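Local coordinates for protein triacylglycerol lipase (Yarrowia lipolytica, PDB 3O0D) that is an extracellular, glycosylated alpha/beta-hydrolase that probably hydrolyses the ester bonds of triacylglycerols as a lipase, at residues A[111-116]-A[176-181]; A[131-136]-A[172-177]. All blocks are in the same frame, centred on the assembly; numbering follows the deposited sequence. Where two conformers were deposited one is given.

Interaction 1. Residues A[111-116]-A[176-181]; sequences AANISS and KVNGHD. With NAG (2-acetamido-2-deoxy-beta-D-glucopyranose), chain H; NAG (2-acetamido-2-deoxy-beta-D-glucopyranose), chain I.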
loop_
_atom_site.group_PDB
_atom_site.type_symbol
_atom_site.label_atom_id
_atom_site.label_comp_id
_atom_site.label_asym_id
_atom_site.label_seq_id
_atom_site.Cartn_x
_atom_site.Cartn_y
_atom_site.Cartn_z
ATOM N N ALA A 111 12.016 -5.939 -12.993
ATOM C CA ALA A 111 12.080 -6.071 -11.524
ATOM C C ALA A 111 12.298 -7.520 -11.116
ATOM O O ALA A 111 11.980 -8.440 -11.894
ATOM C CB ALA A 111 10.773 -5.583 -10.934
ATOM N N ALA A 112 12.792 -7.733 -9.904
ATOM C CA ALA A 112 13.097 -9.084 -9.401
ATOM C C ALA A 112 11.857 -10.014 -9.469
ATOM O O ALA A 112 10.709 -9.609 -9.139
ATOM C CB ALA A 112 13.596 -9.044 -7.987
ATOM N N ASN A 113 12.115 -11.275 -9.878
ATOM C CA ASN A 113 11.049 -12.287 -9.935
ATOM C C ASN A 113 9.948 -12.096 -10.951
ATOM O O ASN A 113 8.988 -12.892 -10.997
ATOM C CB ASN A 113 10.428 -12.524 -8.501
ATOM C CG ASN A 113 10.303 -13.989 -8.187
ATOM O OD1 ASN A 113 11.101 -14.803 -8.712
ATOM N ND2 ASN A 113 9.294 -14.369 -7.353
ATOM N N ILE A 114 10.030 -11.059 -11.773
ATOM C CA ILE A 114 9.076 -10.873 -12.823
ATOM C C ILE A 114 9.614 -11.375 -14.162
ATOM O O ILE A 114 10.525 -10.784 -14.723
ATOM C CB ILE A 114 8.690 -9.414 -12.988
ATOM C CG1 ILE A 114 8.354 -8.785 -11.623
ATOM C CG2 ILE A 114 7.602 -9.266 -13.979
ATOM C CD1 ILE A 114 7.177 -9.454 -10.841
ATOM N N SER A 115 9.010 -12.422 -14.682
ATOM C CA SER A 115 9.481 -13.001 -15.962
ATOM C C SER A 115 9.158 -12.083 -17.144
ATOM O O SER A 115 8.178 -11.333 -17.128
ATOM C CB SER A 115 8.859 -14.394 -16.152
ATOM O OG SER A 115 7.540 -14.277 -16.656
ATOM N N SER A 116 9.986 -12.148 -18.190
ATOM C CA SER A 116 9.717 -11.433 -19.430
ATOM C C SER A 116 8.264 -11.572 -19.961
ATOM O O SER A 116 7.798 -10.680 -20.659
ATOM C CB SER A 116 10.744 -11.847 -20.539
ATOM N N LYS A 176 1.145 -12.272 -7.115
ATOM C CA LYS A 176 -0.002 -12.630 -7.899
ATOM C C LYS A 176 0.380 -13.212 -9.297
ATOM O O LYS A 176 -0.074 -14.277 -9.669
ATOM C CB LYS A 176 -0.881 -11.402 -8.045
ATOM C CG LYS A 176 -1.954 -11.508 -9.084
ATOM C CD LYS A 176 -3.140 -12.220 -8.583
ATOM C CE LYS A 176 -4.316 -11.254 -8.502
ATOM N NZ LYS A 176 -5.538 -12.000 -8.127
ATOM N N VAL A 177 1.278 -12.580 -10.013
ATOM C CA VAL A 177 1.734 -13.205 -11.241
ATOM C C VAL A 177 2.578 -14.471 -11.001
ATOM O O VAL A 177 2.721 -15.262 -11.891
ATOM C CB VAL A 177 2.502 -12.240 -12.221
ATOM C CG1 VAL A 177 1.704 -11.090 -12.602
ATOM C CG2 VAL A 177 3.765 -11.898 -11.720
ATOM N N ASN A 178 3.130 -14.634 -9.821
ATOM C CA ASN A 178 3.938 -15.822 -9.507
ATOM C C ASN A 178 3.177 -16.937 -8.784
ATOM O O ASN A 178 3.784 -17.762 -8.100
ATOM C CB ASN A 178 5.226 -15.502 -8.783
ATOM C CG ASN A 178 6.220 -14.782 -9.723
ATOM O OD1 ASN A 178 6.602 -13.604 -9.515
ATOM N ND2 ASN A 178 6.604 -15.491 -10.785
ATOM N N GLY A 179 1.849 -16.886 -8.935
ATOM C CA GLY A 179 0.993 -18.029 -8.551
ATOM C C GLY A 179 0.371 -17.974 -7.176
ATOM O O GLY A 179 -0.160 -18.993 -6.678
ATOM N N HIS A 180 0.560 -16.859 -6.489
ATOM C CA HIS A 180 -0.048 -16.747 -5.164
ATOM C C HIS A 180 -1.311 -15.874 -5.306
ATOM O O HIS A 180 -1.643 -15.343 -6.393
ATOM C CB HIS A 180 0.956 -16.110 -4.174
ATOM C CG HIS A 180 2.243 -16.857 -4.052
ATOM N ND1 HIS A 180 2.401 -17.919 -3.193
ATOM C CD2 HIS A 180 3.436 -16.727 -4.713
ATOM C CE1 HIS A 180 3.645 -18.364 -3.254
ATOM N NE2 HIS A 180 4.299 -17.671 -4.179
ATOM N N ASP A 181 -2.048 -15.718 -4.214
ATOM C CA ASP A 181 -3.334 -15.013 -4.255
ATOM C C ASP A 181 -3.349 -13.969 -3.063
ATOM O O ASP A 181 -4.126 -14.110 -2.087
ATOM C CB ASP A 181 -4.449 -16.043 -4.012
ATOM C CG ASP A 181 -5.820 -15.490 -4.170
ATOM O OD1 ASP A 181 -6.023 -14.395 -4.702
ATOM O OD2 ASP A 181 -6.796 -16.178 -3.710
HETATM C C1 NAG H . 9.210 -15.785 -7.041
HETATM C C2 NAG H . 8.294 -15.948 -5.807
HETATM C C3 NAG H . 8.048 -17.436 -5.591
HETATM C C4 NAG H . 7.491 -18.089 -6.861
HETATM C C5 NAG H . 8.518 -17.855 -7.942
HETATM C C6 NAG H . 8.290 -18.571 -9.288
HETATM C C7 NAG H . 8.527 -14.239 -4.053
HETATM C C8 NAG H . 9.181 -13.833 -2.765
HETATM N N2 NAG H . 8.883 -15.420 -4.574
HETATM O O3 NAG H . 7.135 -17.580 -4.486
HETATM O O4 NAG H . 7.412 -19.503 -6.657
HETATM O O5 NAG H . 8.608 -16.426 -8.129
HETATM O O6 NAG H . 6.961 -18.404 -9.630
HETATM O O7 NAG H . 7.729 -13.511 -4.616
HETATM C C1 NAG I . 16.079 -6.251 -9.133
HETATM C C2 NAG I . 16.879 -5.627 -10.271
HETATM C C3 NAG I . 17.467 -6.769 -11.093
HETATM C C4 NAG I . 18.202 -7.831 -10.274
HETATM C C5 NAG I . 17.327 -8.316 -9.119
HETATM C C6 NAG I . 18.035 -9.129 -8.043
HETATM C C7 NAG I . 16.130 -3.454 -11.048
HETATM C C8 NAG I . 15.307 -2.638 -11.967
HETATM N N2 NAG I . 16.073 -4.799 -11.133
HETATM O O3 NAG I . 18.316 -6.258 -12.137
HETATM O O4 NAG I . 18.415 -8.907 -11.178
HETATM O O5 NAG I . 16.826 -7.189 -8.397
HETATM O O6 NAG I . 17.031 -9.898 -7.417
HETATM O O7 NAG I . 16.841 -2.895 -10.234
#

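Interaction 2. Residues A[131-136]-A[172-177]; sequences QSYNNT and GINLKV. With NAG (2-acetamido-2-deoxy-beta-D-glucopyranose), chain I; NAG (2-acetamido-2-deoxy-beta-D-glucopyranose), chain H.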
loop_
_atom_site.group_PDB
_atom_site.type_symbol
_atom_site.label_atom_id
_atom_site.label_comp_id
_atom_site.label_asym_id
_atom_site.label_seq_id
_atom_site.Cartn_x
_atom_site.Cartn_y
_atom_site.Cartn_z
ATOM N N GLN A 131 12.688 0.371 -7.640
ATOM C CA GLN A 131 13.691 0.153 -6.650
ATOM C C GLN A 131 13.147 -0.220 -5.234
ATOM O O GLN A 131 13.752 -1.013 -4.490
ATOM C CB GLN A 131 14.604 1.389 -6.518
ATOM C CG GLN A 131 15.664 1.305 -5.410
ATOM C CD GLN A 131 16.605 0.109 -5.528
ATOM O OE1 GLN A 131 16.789 -0.445 -6.616
ATOM N NE2 GLN A 131 17.183 -0.306 -4.406
ATOM N N SER A 132 12.066 0.422 -4.825
ATOM C CA SER A 132 11.470 0.128 -3.528
ATOM C C SER A 132 10.998 -1.348 -3.488
ATOM O O SER A 132 11.212 -2.036 -2.502
ATOM C CB SER A 132 10.278 1.050 -3.315
ATOM O OG SER A 132 10.668 2.399 -3.572
ATOM N N TYR A 133 10.373 -1.731 -4.591
ATOM C CA TYR A 133 9.877 -3.164 -4.781
ATOM C C TYR A 133 11.128 -4.074 -4.766
ATOM O O TYR A 133 11.213 -5.036 -4.045
ATOM C CB TYR A 133 9.082 -3.356 -6.058
ATOM C CG TYR A 133 9.113 -4.850 -6.329
ATOM C CD1 TYR A 133 8.320 -5.694 -5.598
ATOM C CD2 TYR A 133 9.903 -5.376 -7.382
ATOM C CE1 TYR A 133 8.372 -7.133 -5.805
ATOM C CE2 TYR A 133 9.950 -6.775 -7.590
ATOM C CZ TYR A 133 9.192 -7.621 -6.829
ATOM O OH TYR A 133 9.233 -8.993 -7.066
ATOM N N ASN A 134 12.157 -3.713 -5.522
ATOM C CA ASN A 134 13.309 -4.584 -5.525
ATOM C C ASN A 134 13.990 -4.722 -4.253
ATOM O O ASN A 134 14.496 -5.794 -3.919
ATOM C CB ASN A 134 14.308 -4.096 -6.638
ATOM C CG ASN A 134 14.442 -5.053 -7.747
ATOM O OD1 ASN A 134 13.477 -5.519 -8.353
ATOM N ND2 ASN A 134 15.733 -5.304 -8.090
ATOM N N ASN A 135 14.109 -3.610 -3.537
ATOM C CA ASN A 135 14.741 -3.584 -2.289
ATOM C C ASN A 135 13.940 -4.401 -1.270
ATOM O O ASN A 135 14.489 -4.978 -0.364
ATOM C CB ASN A 135 14.989 -2.103 -1.813
ATOM C CG ASN A 135 15.888 -2.026 -0.680
ATOM O OD1 ASN A 135 17.093 -2.556 -0.698
ATOM N ND2 ASN A 135 15.468 -1.355 0.345
ATOM N N THR A 136 12.644 -4.422 -1.422
ATOM C CA THR A 136 11.851 -5.325 -0.523
ATOM C C THR A 136 12.172 -6.830 -0.863
ATOM O O THR A 136 12.540 -7.575 0.026
ATOM C CB THR A 136 10.341 -5.133 -0.693
ATOM O OG1 THR A 136 9.990 -3.767 -0.654
ATOM C CG2 THR A 136 9.563 -5.876 0.493
ATOM N N GLY A 172 2.678 -7.120 -4.206
ATOM C CA GLY A 172 1.465 -7.936 -4.437
ATOM C C GLY A 172 1.291 -8.414 -5.880
ATOM O O GLY A 172 0.901 -9.573 -6.180
ATOM N N ILE A 173 1.691 -7.568 -6.805
ATOM C CA ILE A 173 1.650 -7.903 -8.222
ATOM C C ILE A 173 2.657 -9.029 -8.472
ATOM O O ILE A 173 2.279 -10.017 -9.174
ATOM C CB ILE A 173 1.898 -6.702 -9.121
ATOM C CG1 ILE A 173 0.675 -5.753 -9.065
ATOM C CG2 ILE A 173 2.008 -7.167 -10.636
ATOM C CD1 ILE A 173 1.053 -4.366 -9.546
ATOM N N ASN A 174 3.858 -8.933 -7.913
ATOM C CA ASN A 174 4.915 -10.015 -7.971
ATOM C C ASN A 174 4.281 -11.360 -7.502
ATOM O O ASN A 174 4.276 -12.337 -8.226
ATOM C CB ASN A 174 6.123 -9.650 -7.104
ATOM C CG ASN A 174 6.784 -10.806 -6.518
ATOM O OD1 ASN A 174 6.905 -11.019 -5.243
ATOM N ND2 ASN A 174 7.258 -11.663 -7.431
ATOM N N LEU A 175 3.680 -11.354 -6.307
ATOM C CA LEU A 175 3.136 -12.602 -5.723
ATOM C C LEU A 175 1.996 -13.149 -6.612
ATOM O O LEU A 175 1.888 -14.372 -6.808
ATOM C CB LEU A 175 2.595 -12.308 -4.318
ATOM C CG LEU A 175 3.706 -12.159 -3.301
ATOM C CD1 LEU A 175 3.092 -11.639 -1.898
ATOM C CD2 LEU A 175 4.536 -13.432 -3.030
ATOM N N LYS A 176 1.145 -12.272 -7.115
ATOM C CA LYS A 176 -0.002 -12.630 -7.899
ATOM C C LYS A 176 0.380 -13.212 -9.297
ATOM O O LYS A 176 -0.074 -14.277 -9.669
ATOM C CB LYS A 176 -0.881 -11.402 -8.045
ATOM C CG LYS A 176 -1.954 -11.508 -9.084
ATOM C CD LYS A 176 -3.140 -12.220 -8.583
ATOM C CE LYS A 176 -4.316 -11.254 -8.502
ATOM N NZ LYS A 176 -5.538 -12.000 -8.127
ATOM N N VAL A 177 1.278 -12.580 -10.013
ATOM C CA VAL A 177 1.734 -13.205 -11.241
ATOM C C VAL A 177 2.578 -14.471 -11.001
ATOM O O VAL A 177 2.721 -15.262 -11.891
ATOM C CB VAL A 177 2.502 -12.240 -12.221
ATOM C CG1 VAL A 177 1.704 -11.090 -12.602
ATOM C CG2 VAL A 177 3.765 -11.898 -11.720
HETATM C C1 NAG I . 16.079 -6.251 -9.133
HETATM C C2 NAG I . 16.879 -5.627 -10.271
HETATM C C3 NAG I . 17.467 -6.769 -11.093
HETATM C C4 NAG I . 18.202 -7.831 -10.274
HETATM C C5 NAG I . 17.327 -8.316 -9.119
HETATM C C6 NAG I . 18.035 -9.129 -8.043
HETATM C C7 NAG I . 16.130 -3.454 -11.048
HETATM C C8 NAG I . 15.307 -2.638 -11.967
HETATM N N2 NAG I . 16.073 -4.799 -11.133
HETATM O O3 NAG I . 18.316 -6.258 -12.137
HETATM O O4 NAG I . 18.415 -8.907 -11.178
HETATM O O5 NAG I . 16.826 -7.189 -8.397
HETATM O O6 NAG I . 17.031 -9.898 -7.417
HETATM O O7 NAG I . 16.841 -2.895 -10.234
HETATM C C1 NAG H . 9.210 -15.785 -7.041
HETATM C C2 NAG H . 8.294 -15.948 -5.807
HETATM C C3 NAG H . 8.048 -17.436 -5.591
HETATM C C4 NAG H . 7.491 -18.089 -6.861
HETATM C C5 NAG H . 8.518 -17.855 -7.942
HETATM C C6 NAG H . 8.290 -18.571 -9.288
HETATM C C7 NAG H . 8.527 -14.239 -4.053
HETATM C C8 NAG H . 9.181 -13.833 -2.765
HETATM N N2 NAG H . 8.883 -15.420 -4.574
HETATM O O3 NAG H . 7.135 -17.580 -4.486
HETATM O O4 NAG H . 7.412 -19.503 -6.657
HETATM O O5 NAG H . 8.608 -16.426 -8.129
HETATM O O6 NAG H . 6.961 -18.404 -9.630
HETATM O O7 NAG H . 7.729 -13.511 -4.616
#

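Interaction 1. Residues A[111-116]-A[176-181]
N113 and I114, in the second half of a type II beta turn, face V177 and N178 at the C-terminal end of helix 163-177. The turn runs from A111 to I114 and is closed by the backbone bond from I114 N to A111 O, 3.3 Å. A112 sits at its second position, and its CB rests 3.6 Å from O6 of the chain I sugar, the glycan carried by N134. N113 takes the third position with phi 67°, the positive value that a type II turn needs there. Its CB does not aim at the helix end, but the amide reaches back toward it, and ND2 carries the chain H sugar through a covalent bond to C1 of 1.5 Å. On the helix side the N178 side chain, with CG beside its own backbone N, projects into the angle between the N113 carbonyl and this sugar: its CG lies 3.6 Å from N113 O, and its CB 3.5 Å from O6 of the chain H sugar. Replacing N178 with an alanine would take away the amide, so that the N113 carbonyl and the chain H sugar would probably lose a polar neighbour and a gap would be likely to open between turn and helix. I114 follows, and its CD1 meets V177 CG2 at 4.3 Å, an apolar touch. The helix ends at V177 in a Schellman motif whose C-prime residue is G179, at phi 96°, a backbone shape that would jam a CB against the preceding carbonyl O. The reversal brings H180 round to the glycan, where NE2 donates in the plane of its ring to O3 of the chain H sugar, 2.9 Å away with an N-H...O angle of 159°.

Interaction 2. Residues A[131-136]-A[172-177]
Two helices of the alpha/beta-hydrolase fold, 127-150 and 163-177, are bridged here by Y133 and N174; the second of them begins within the GxSxG motif that probably forms the nucleophile elbow. The nearest CA atoms, those of Y133 and N174, are still 9.0 Å apart, and the two segments cover only 93 Å² of each other in sum, so the contact is made by side chains, mainly the long reach of Y133, rather than by close backbones. Y133 holds CG anti to its own N (chi1 160°), which sends the phenol across the gap between the helices. Its CE1 comes within 3.6 Å of N174 CB, and its OH lies 3.1 Å from N174 CG. The two side chains cross nearly at right angles, with ring and amide planes 52° apart, a geometry that is not a stack. N174 stands between two groups: the Y133 hydroxyl on one hand and, on the other, the acetamido oxygen O7 of the chain H sugar, which is 3.4 Å from N174 CG. L175 adds an apolar neighbour to that oxygen, its CD2 lying 3.6 Å from O7. In the first helix, N134 is itself glycosylated, its ND2 bonded to C1 of the chain I sugar. Two residues on, T136 OG1 donates to S132 O, one turn back in the helix, at 2.8 Å, while T136 N reaches the same oxygen from the opposite face of the carbonyl plane, so the hydroxyl is tied back to its own helix. F108 meets the Y133 ring edge-to-face. The Y133 hydroxyl is hydrogen-bonded to A112 O, so the buried phenol oxygen has its polar partner in the 111-116 loop, and the hydroxyl end is probably held in place against N174.

In the fold
From the N terminus, the chain first passes 111-116, in the loop between strands 105-107 and 124-126, and then enters helix 127-150 with 131-136. Strand 155-161 brings it to helix 163-177, where 172-177 closes interaction 2 over 35 intervening residues. Its last two residues, K176 and V177, also begin 176-181, which closes interaction 1 over 59. The shorter closure thus lies within the longer, and the two do not cross. Their centres are 8 Å apart, and A112 N joins them with a hydrogen bond to N134 OD1. Together they tie one glycosylated loop and two helices to each other, with the chain H sugar touching both contacts.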